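Succinylglutamate desuccinylase (Chromobacterium violaceum, PDB 1YW4) probably hydrolyses N-succinyl-L-glutamate to succinate and L-glutamate, the last step of arginine degradation by the AST pathway, using one zinc ion per subunit. Local coordinates at residues R18-W21 / L27-R30; W31-C36 / E129-E134; P5-H10 / V37-D42. One frame throughout, in Å; residues are numbered along the deposited sequence.

Interaction 1: residues R18-W21 / L27-R30; sequences RAEW and LAAR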
loop_
_atom_site.group_PDB
_atom_site.type_symbol
_atom_site.label_atom_id
_atom_site.label_comp_id
_atom_site.label_asym_id
_atom_site.label_seq_id
_atom_site.Cartn_x
_atom_site.Cartn_y
_atom_site.Cartn_z
ATOM N N ARG A 18 -33.545 -10.346 -33.416
ATOM C CA ARG A 18 -34.034 -10.735 -32.097
ATOM C C ARG A 18 -34.674 -12.119 -32.106
ATOM O O ARG A 18 -35.665 -12.366 -31.417
ATOM C CB ARG A 18 -35.045 -9.704 -31.584
ATOM C CG ARG A 18 -34.436 -8.529 -30.826
ATOM C CD ARG A 18 -33.556 -7.648 -31.698
ATOM N NE ARG A 18 -33.147 -6.439 -30.983
ATOM C CZ ARG A 18 -32.432 -5.452 -31.515
ATOM N NH1 ARG A 18 -32.037 -5.522 -32.780
ATOM N NH2 ARG A 18 -32.116 -4.390 -30.783
ATOM N N ALA A 19 -34.100 -13.024 -32.887
ATOM C CA ALA A 19 -34.618 -14.384 -32.989
ATOM C C ALA A 19 -34.313 -15.186 -31.728
ATOM O O ALA A 19 -33.439 -14.820 -30.941
ATOM C CB ALA A 19 -34.007 -15.071 -34.201
ATOM N N GLU A 20 -35.053 -16.272 -31.530
ATOM C CA GLU A 20 -34.826 -17.147 -30.383
ATOM C C GLU A 20 -34.554 -18.549 -30.906
ATOM O O GLU A 20 -35.263 -19.038 -31.787
ATOM C CB GLU A 20 -36.038 -17.176 -29.436
ATOM C CG GLU A 20 -35.923 -18.214 -28.311
ATOM C CD GLU A 20 -37.146 -18.272 -27.391
ATOM O OE1 GLU A 20 -37.276 -17.413 -26.503
ATOM O OE2 GLU A 20 -37.987 -19.176 -27.563
ATOM N N TRP A 21 -33.520 -19.184 -30.360
ATOM C CA TRP A 21 -33.140 -20.534 -30.758
ATOM C C TRP A 21 -33.406 -21.513 -29.624
ATOM O O TRP A 21 -33.113 -21.233 -28.460
ATOM C CB TRP A 21 -31.650 -20.610 -31.105
ATOM C CG TRP A 21 -31.206 -19.716 -32.206
ATOM C CD1 TRP A 21 -31.998 -19.049 -33.096
ATOM C CD2 TRP A 21 -29.853 -19.422 -32.568
ATOM N NE1 TRP A 21 -31.221 -18.356 -33.994
ATOM C CE2 TRP A 21 -29.900 -18.567 -33.693
ATOM C CE3 TRP A 21 -28.602 -19.799 -32.051
ATOM C CZ2 TRP A 21 -28.746 -18.081 -34.315
ATOM C CZ3 TRP A 21 -27.450 -19.315 -32.673
ATOM C CH2 TRP A 21 -27.535 -18.463 -33.793
ATOM N N LEU A 27 -34.677 -25.231 -22.927
ATOM C CA LEU A 27 -34.170 -23.891 -22.695
ATOM C C LEU A 27 -34.132 -23.094 -23.999
ATOM O O LEU A 27 -34.431 -23.624 -25.073
ATOM C CB LEU A 27 -32.776 -23.970 -22.048
ATOM C CG LEU A 27 -32.687 -24.784 -20.743
ATOM C CD1 LEU A 27 -31.268 -24.726 -20.178
ATOM C CD2 LEU A 27 -33.672 -24.245 -19.716
ATOM N N ALA A 28 -33.772 -21.822 -23.919
ATOM C CA ALA A 28 -33.744 -21.022 -25.131
ATOM C C ALA A 28 -32.658 -19.958 -25.142
ATOM O O ALA A 28 -32.202 -19.500 -24.097
ATOM C CB ALA A 28 -35.111 -20.372 -25.347
ATOM N N ALA A 29 -32.254 -19.572 -26.343
ATOM C CA ALA A 29 -31.245 -18.541 -26.512
ATOM C C ALA A 29 -31.975 -17.389 -27.192
ATOM O O ALA A 29 -32.533 -17.557 -28.281
ATOM C CB ALA A 29 -30.107 -19.049 -27.379
ATOM N N ARG A 30 -31.988 -16.231 -26.536
ATOM C CA ARG A 30 -32.675 -15.059 -27.065
ATOM C C ARG A 30 -31.717 -13.961 -27.482
ATOM O O ARG A 30 -30.907 -13.500 -26.682
ATOM C CB ARG A 30 -33.656 -14.489 -26.018
ATOM C CG ARG A 30 -34.880 -15.354 -25.762
ATOM C CD ARG A 30 -35.735 -14.836 -24.604
ATOM N NE ARG A 30 -36.590 -15.904 -24.087
ATOM C CZ ARG A 30 -36.983 -16.022 -22.822
ATOM N NH1 ARG A 30 -36.602 -15.128 -21.918
ATOM N NH2 ARG A 30 -37.745 -17.054 -22.455
HETATM O O HOH W 1 -38.739 -19.209 -24.700
#
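W21 and A29 face each other as an antiparallel hydrogen-bonded pair, held by two backbone bonds: W21 N to A29 O and A29 N to W21 O, both 2.8 Å. One residue along, E20 and R30 form the non-hydrogen-bonded pair, their CA atoms 4.5 Å apart, and E20 CA lies 3.1 Å from A29 O in a CA-H...O contact.

On the face that carries E20 and R30, the two long side chains run side by side in the same direction. E20 is stretched out, chi1 173° turning CG away from its own N, and it passes A28, whose CB lies 3.6 Å from E20 CD, to set OE1 2.9 Å from R30 NE. In this salt bridge OE1 sits at the guanidinium edge, in its plane, and a water accepts from R30 NH2 and donates a weak bond to E20 OE1. R30 NH2 also has a stronger partner, D42, so the arginine answers two acids. On the other face, the small A29 suits its place beside W21, CB to CB 4.3 Å, while the indole reaches onward to stack on H3 and meet F7, H10 and W31 edge-to-face. Strands 20-23 and 27-33, joined by a short connection, form a beta hairpin.

Interaction 2: residues W31-C36 / E129-E134; sequences WLAPGC and ETLAAE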
loop_
_atom_site.group_PDB
_atom_site.type_symbol
_atom_site.label_atom_id
_atom_site.label_comp_id
_atom_site.label_asym_id
_atom_site.label_seq_id
_atom_site.Cartn_x
_atom_site.Cartn_y
_atom_site.Cartn_z
ATOM N N TRP A 31 -31.792 -13.558 -28.747
ATOM C CA TRP A 31 -30.955 -12.468 -29.225
ATOM C C TRP A 31 -31.659 -11.190 -28.806
ATOM O O TRP A 31 -32.759 -10.892 -29.281
ATOM C CB TRP A 31 -30.801 -12.540 -30.743
ATOM C CG TRP A 31 -29.943 -13.692 -31.132
ATOM C CD1 TRP A 31 -30.351 -14.972 -31.392
ATOM C CD2 TRP A 31 -28.515 -13.709 -31.180
ATOM N NE1 TRP A 31 -29.262 -15.784 -31.594
ATOM C CE2 TRP A 31 -28.121 -15.034 -31.472
ATOM C CE3 TRP A 31 -27.525 -12.733 -31.002
ATOM C CZ2 TRP A 31 -26.776 -15.410 -31.590
ATOM C CZ3 TRP A 31 -26.189 -13.108 -31.118
ATOM C CH2 TRP A 31 -25.831 -14.436 -31.412
ATOM N N LEU A 32 -31.026 -10.452 -27.901
ATOM C CA LEU A 32 -31.588 -9.220 -27.365
ATOM C C LEU A 32 -31.221 -8.003 -28.193
ATOM O O LEU A 32 -31.898 -6.984 -28.129
ATOM C CB LEU A 32 -31.098 -9.023 -25.927
ATOM C CG LEU A 32 -31.354 -10.161 -24.924
ATOM C CD1 LEU A 32 -30.776 -9.769 -23.571
ATOM C CD2 LEU A 32 -32.854 -10.436 -24.799
ATOM N N ALA A 33 -30.144 -8.119 -28.962
ATOM C CA ALA A 33 -29.658 -7.039 -29.819
ATOM C C ALA A 33 -28.554 -7.655 -30.656
ATOM O O ALA A 33 -28.234 -8.825 -30.473
ATOM C CB ALA A 33 -29.097 -5.894 -28.975
ATOM N N PRO A 34 -27.972 -6.889 -31.594
ATOM C CA PRO A 34 -26.900 -7.453 -32.415
ATOM C C PRO A 34 -25.763 -7.935 -31.528
ATOM O O PRO A 34 -25.307 -7.219 -30.640
ATOM C CB PRO A 34 -26.503 -6.282 -33.309
ATOM C CG PRO A 34 -27.815 -5.555 -33.491
ATOM C CD PRO A 34 -28.352 -5.548 -32.079
ATOM N N GLY A 35 -25.317 -9.165 -31.747
ATOM C CA GLY A 35 -24.234 -9.690 -30.937
ATOM C C GLY A 35 -24.517 -9.892 -29.456
ATOM O O GLY A 35 -23.585 -10.159 -28.699
ATOM N N CYS A 36 -25.768 -9.755 -29.022
ATOM C CA CYS A 36 -26.090 -9.977 -27.613
ATOM C C CYS A 36 -27.110 -11.097 -27.524
ATOM O O CYS A 36 -28.209 -10.973 -28.062
ATOM C CB CYS A 36 -26.646 -8.697 -26.982
ATOM S SG CYS A 36 -25.454 -7.311 -27.136
ATOM N N GLU A 129 -24.602 -1.124 -21.869
ATOM C CA GLU A 129 -24.765 -0.766 -20.456
ATOM C C GLU A 129 -26.196 -1.093 -20.041
ATOM O O GLU A 129 -26.443 -1.765 -19.043
ATOM C CB GLU A 129 -24.534 0.742 -20.230
ATOM C CG GLU A 129 -23.117 1.245 -20.497
ATOM C CD GLU A 129 -22.878 2.649 -19.957
ATOM O OE1 GLU A 129 -23.861 3.401 -19.796
ATOM O OE2 GLU A 129 -21.708 3.007 -19.699
ATOM N N THR A 130 -27.144 -0.615 -20.832
ATOM C CA THR A 130 -28.557 -0.840 -20.545
ATOM C C THR A 130 -28.898 -2.332 -20.473
ATOM O O THR A 130 -29.535 -2.777 -19.523
ATOM C CB THR A 130 -29.425 -0.150 -21.608
ATOM O OG1 THR A 130 -29.134 1.255 -21.608
ATOM C CG2 THR A 130 -30.899 -0.362 -21.323
ATOM N N LEU A 131 -28.480 -3.095 -21.483
ATOM C CA LEU A 131 -28.730 -4.530 -21.504
ATOM C C LEU A 131 -28.144 -5.210 -20.264
ATOM O O LEU A 131 -28.806 -6.024 -19.633
ATOM C CB LEU A 131 -28.146 -5.152 -22.775
ATOM C CG LEU A 131 -29.015 -5.096 -24.043
ATOM C CD1 LEU A 131 -29.534 -3.690 -24.263
ATOM C CD2 LEU A 131 -28.198 -5.559 -25.264
ATOM N N ALA A 132 -26.906 -4.871 -19.915
ATOM C CA ALA A 132 -26.263 -5.445 -18.744
ATOM C C ALA A 132 -27.036 -5.059 -17.498
ATOM O O ALA A 132 -27.265 -5.896 -16.630
ATOM C CB ALA A 132 -24.812 -4.960 -18.632
ATOM N N ALA A 133 -27.448 -3.795 -17.404
ATOM C CA ALA A 133 -28.201 -3.349 -16.237
ATOM C C ALA A 133 -29.505 -4.137 -16.084
ATOM O O ALA A 133 -29.832 -4.586 -14.988
ATOM C CB ALA A 133 -28.504 -1.855 -16.333
ATOM N N GLU A 134 -30.243 -4.307 -17.178
ATOM C CA GLU A 134 -31.508 -5.034 -17.120
ATOM C C GLU A 134 -31.275 -6.509 -16.811
ATOM O O GLU A 134 -32.065 -7.142 -16.115
ATOM C CB GLU A 134 -32.274 -4.880 -18.438
ATOM C CG GLU A 134 -32.553 -3.430 -18.809
ATOM C CD GLU A 134 -33.311 -3.289 -20.126
ATOM O OE1 GLU A 134 -33.166 -4.171 -21.002
ATOM O OE2 GLU A 134 -34.042 -2.288 -20.291
#
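L131 meets A33 and C36 through a single methyl group, and apolar packing is all that passes between the two segments. CD2 of L131 lies 3.8 Å from A33 CB and equally 3.8 Å from C36 SG, so one branch of the leucine touches both residues at the turn. L131 CG is anti to its carbonyl carbon (chi1 -84°), which carries the forked end off the helix and toward the strand. The cysteine borders the methyl with two atoms, since C36 CB is 3.9 Å from L131 CD2, scarcely farther than the sulfur. The residue types fit: alanine adds only a methyl where helix and strand approach, cysteine is compact and largely apolar, and leucine is long enough to span the distance from the helix backbone.

Backbone hydrogen bonds shape each partner. A33 to C36 form a type II beta turn, closed by C36 N to A33 O at 3.0 Å; G35, at its third position, has the positive phi (65°) that glycine adopts readily. L32 N bonds to C36 O at 2.9 Å, and because L32 and A33 both face C36 the hairpin carries a classic beta bulge beside its turn. On the other side, A133 N to E129 O and E134 N to T130 O are the regular bonds of an alpha helix.

Polar ties come from just outside: P34 O accepts a hydrogen bond from R124, in an earlier turn of the same helix, so the hairpin tip is anchored as well as packed. Helix 120-137 thus lies against the end of the hairpin of strands 27-33 and 36-39, with M87 of the adjoining strand 83-88 touching both L131 and C36, and with helix 198-205 packing against A132 and A133.

Interaction 3: residues P5-H10 / V37-D42; sequences PSFLQH and VELNGD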
loop_
_atom_site.group_PDB
_atom_site.type_symbol
_atom_site.label_atom_id
_atom_site.label_comp_id
_atom_site.label_asym_id
_atom_site.label_seq_id
_atom_site.Cartn_x
_atom_site.Cartn_y
_atom_site.Cartn_z
ATOM N N PRO A 5 -24.333 -22.507 -36.923
ATOM C CA PRO A 5 -24.042 -23.241 -35.685
ATOM C C PRO A 5 -23.177 -22.372 -34.772
ATOM O O PRO A 5 -23.040 -22.632 -33.574
ATOM C CB PRO A 5 -23.298 -24.476 -36.186
ATOM C CG PRO A 5 -22.565 -23.961 -37.380
ATOM C CD PRO A 5 -23.605 -23.088 -38.067
ATOM N N SER A 6 -22.605 -21.329 -35.366
ATOM C CA SER A 6 -21.763 -20.387 -34.652
ATOM C C SER A 6 -22.559 -19.144 -34.262
ATOM O O SER A 6 -23.095 -18.444 -35.121
ATOM C CB SER A 6 -20.575 -19.972 -35.526
ATOM O OG SER A 6 -19.821 -18.921 -34.932
ATOM N N PHE A 7 -22.618 -18.873 -32.962
ATOM C CA PHE A 7 -23.323 -17.708 -32.455
ATOM C C PHE A 7 -22.608 -16.465 -32.980
ATOM O O PHE A 7 -23.245 -15.498 -33.397
ATOM C CB PHE A 7 -23.330 -17.725 -30.919
ATOM C CG PHE A 7 -24.318 -18.712 -30.326
ATOM C CD1 PHE A 7 -25.394 -18.265 -29.570
ATOM C CD2 PHE A 7 -24.183 -20.084 -30.547
ATOM C CE1 PHE A 7 -26.331 -19.157 -29.038
ATOM C CE2 PHE A 7 -25.119 -20.989 -30.016
ATOM C CZ PHE A 7 -26.189 -20.521 -29.264
ATOM N N LEU A 8 -21.280 -16.514 -32.987
ATOM C CA LEU A 8 -20.475 -15.396 -33.450
ATOM C C LEU A 8 -20.772 -15.022 -34.899
ATOM O O LEU A 8 -21.015 -13.854 -35.211
ATOM C CB LEU A 8 -18.983 -15.727 -33.273
ATOM C CG LEU A 8 -17.910 -14.723 -33.746
ATOM C CD1 LEU A 8 -17.577 -15.003 -35.182
ATOM C CD2 LEU A 8 -18.369 -13.269 -33.550
ATOM N N GLN A 9 -20.769 -16.017 -35.781
ATOM C CA GLN A 9 -21.024 -15.771 -37.195
ATOM C C GLN A 9 -22.436 -15.240 -37.429
ATOM O O GLN A 9 -22.665 -14.416 -38.316
ATOM C CB GLN A 9 -20.811 -17.052 -38.005
ATOM C CG GLN A 9 -20.513 -16.770 -39.454
ATOM C CD GLN A 9 -19.319 -15.841 -39.600
ATOM O OE1 GLN A 9 -18.212 -16.149 -39.151
ATOM N NE2 GLN A 9 -19.545 -14.688 -40.215
ATOM N N HIS A 10 -23.389 -15.723 -36.640
ATOM C CA HIS A 10 -24.760 -15.257 -36.776
ATOM C C HIS A 10 -24.778 -13.760 -36.495
ATOM O O HIS A 10 -25.398 -12.994 -37.224
ATOM C CB HIS A 10 -25.679 -15.968 -35.786
ATOM C CG HIS A 10 -27.088 -15.468 -35.814
ATOM N ND1 HIS A 10 -27.982 -15.808 -36.808
ATOM C CD2 HIS A 10 -27.747 -14.618 -34.991
ATOM C CE1 HIS A 10 -29.131 -15.191 -36.592
ATOM N NE2 HIS A 10 -29.014 -14.461 -35.497
ATOM N N VAL A 37 -26.745 -12.179 -26.836
ATOM C CA VAL A 37 -27.624 -13.332 -26.700
ATOM C C VAL A 37 -27.689 -13.858 -25.256
ATOM O O VAL A 37 -26.668 -14.078 -24.593
ATOM C CB VAL A 37 -27.195 -14.481 -27.693
ATOM C CG1 VAL A 37 -25.772 -14.951 -27.387
ATOM C CG2 VAL A 37 -28.190 -15.645 -27.619
ATOM N N GLU A 38 -28.916 -14.029 -24.778
ATOM C CA GLU A 38 -29.170 -14.498 -23.429
ATOM C C GLU A 38 -29.644 -15.949 -23.449
ATOM O O GLU A 38 -30.595 -16.284 -24.158
ATOM C CB GLU A 38 -30.243 -13.615 -22.798
ATOM C CG GLU A 38 -30.604 -14.000 -21.393
ATOM C CD GLU A 38 -31.913 -13.381 -20.966
ATOM O OE1 GLU A 38 -31.887 -12.404 -20.199
ATOM O OE2 GLU A 38 -32.969 -13.873 -21.413
ATOM N N LEU A 39 -28.984 -16.803 -22.670
ATOM C CA LEU A 39 -29.347 -18.219 -22.608
ATOM C C LEU A 39 -29.788 -18.580 -21.189
ATOM O O LEU A 39 -29.177 -18.143 -20.218
ATOM C CB LEU A 39 -28.158 -19.116 -23.032
ATOM C CG LEU A 39 -27.552 -18.948 -24.437
ATOM C CD1 LEU A 39 -26.620 -17.741 -24.433
ATOM C CD2 LEU A 39 -26.762 -20.191 -24.840
ATOM N N ASN A 40 -30.861 -19.358 -21.074
ATOM C CA ASN A 40 -31.373 -19.785 -19.765
ATOM C C ASN A 40 -31.695 -18.586 -18.869
ATOM O O ASN A 40 -31.586 -18.657 -17.640
ATOM C CB ASN A 40 -30.338 -20.681 -19.069
ATOM C CG ASN A 40 -30.933 -21.499 -17.928
ATOM O OD1 ASN A 40 -30.240 -21.836 -16.963
ATOM N ND2 ASN A 40 -32.213 -21.831 -18.043
ATOM N N GLY A 41 -32.092 -17.482 -19.494
ATOM C CA GLY A 41 -32.423 -16.283 -18.742
ATOM C C GLY A 41 -33.560 -16.450 -17.740
ATOM O O GLY A 41 -33.575 -15.795 -16.696
ATOM N N ASP A 42 -34.515 -17.322 -18.051
ATOM C CA ASP A 42 -35.648 -17.551 -17.163
ATOM C C ASP A 42 -35.322 -18.390 -15.929
ATOM O O ASP A 42 -36.203 -18.652 -15.109
ATOM C CB ASP A 42 -36.803 -18.206 -17.928
ATOM C CG ASP A 42 -37.326 -17.334 -19.040
ATOM O OD1 ASP A 42 -37.126 -16.106 -18.973
ATOM O OD2 ASP A 42 -37.948 -17.867 -19.980
#
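F7, V37 and L39 carry this contact, a piece of helix-on-sheet packing in which the N-terminal helix 7-12 lies against strand 36-39 at the edge region of an alpha/beta fold. F7 has the largest share of the buried surface. Its CG stands anti to the carbonyl carbon (chi1 -76°), sending the ring from the first turn of the helix toward the strand. V37 meets the edge of that ring, near its plane, with CG1 4.0 Å from F7 CD1, and the two side chains cross at about a right angle. L39, two residues on and on the same side of the strand, brings CD2 obliquely to F7 CE1 at 4.3 Å.

The residue types suit the site: branched valine is at home in an extended strand, leucine reaches farther, and the flat phenyl ring can touch both. L70 of helix 61-75 packs on F7 and L39 alike, and A74 and W31 also touch the phenylalanine, so the ring is packed largely by apolar side chains. The start of the helix is fixed by S6 at the N-cap position, whose OG is also hydrogen-bonded to D67. As the cap, S6 OG accepts a nearly straight bond from Q9 N, 3.2 Å long (169°).

How the interactions relate
From the N terminus, helix 7-12 comes first, and interaction 3 closes a loop of 26 residues when strand 36-39 comes back against it. Nested inside that loop is interaction 1, the hairpin of strands 20-23 and 27-33. Interaction 2 opens after interaction 1 is complete but before interaction 3 closes, and it closes only much later, at helix 120-137, so interactions 2 and 3 cross. Strand 27-33 serves interactions 1 and 2, and it neighbours strand 36-39 of interaction 3. W31 of interaction 2 lies against residues of both other contacts, among them H10 and V37. Together they join the N-terminal helix and the first three strands to helix 120-137.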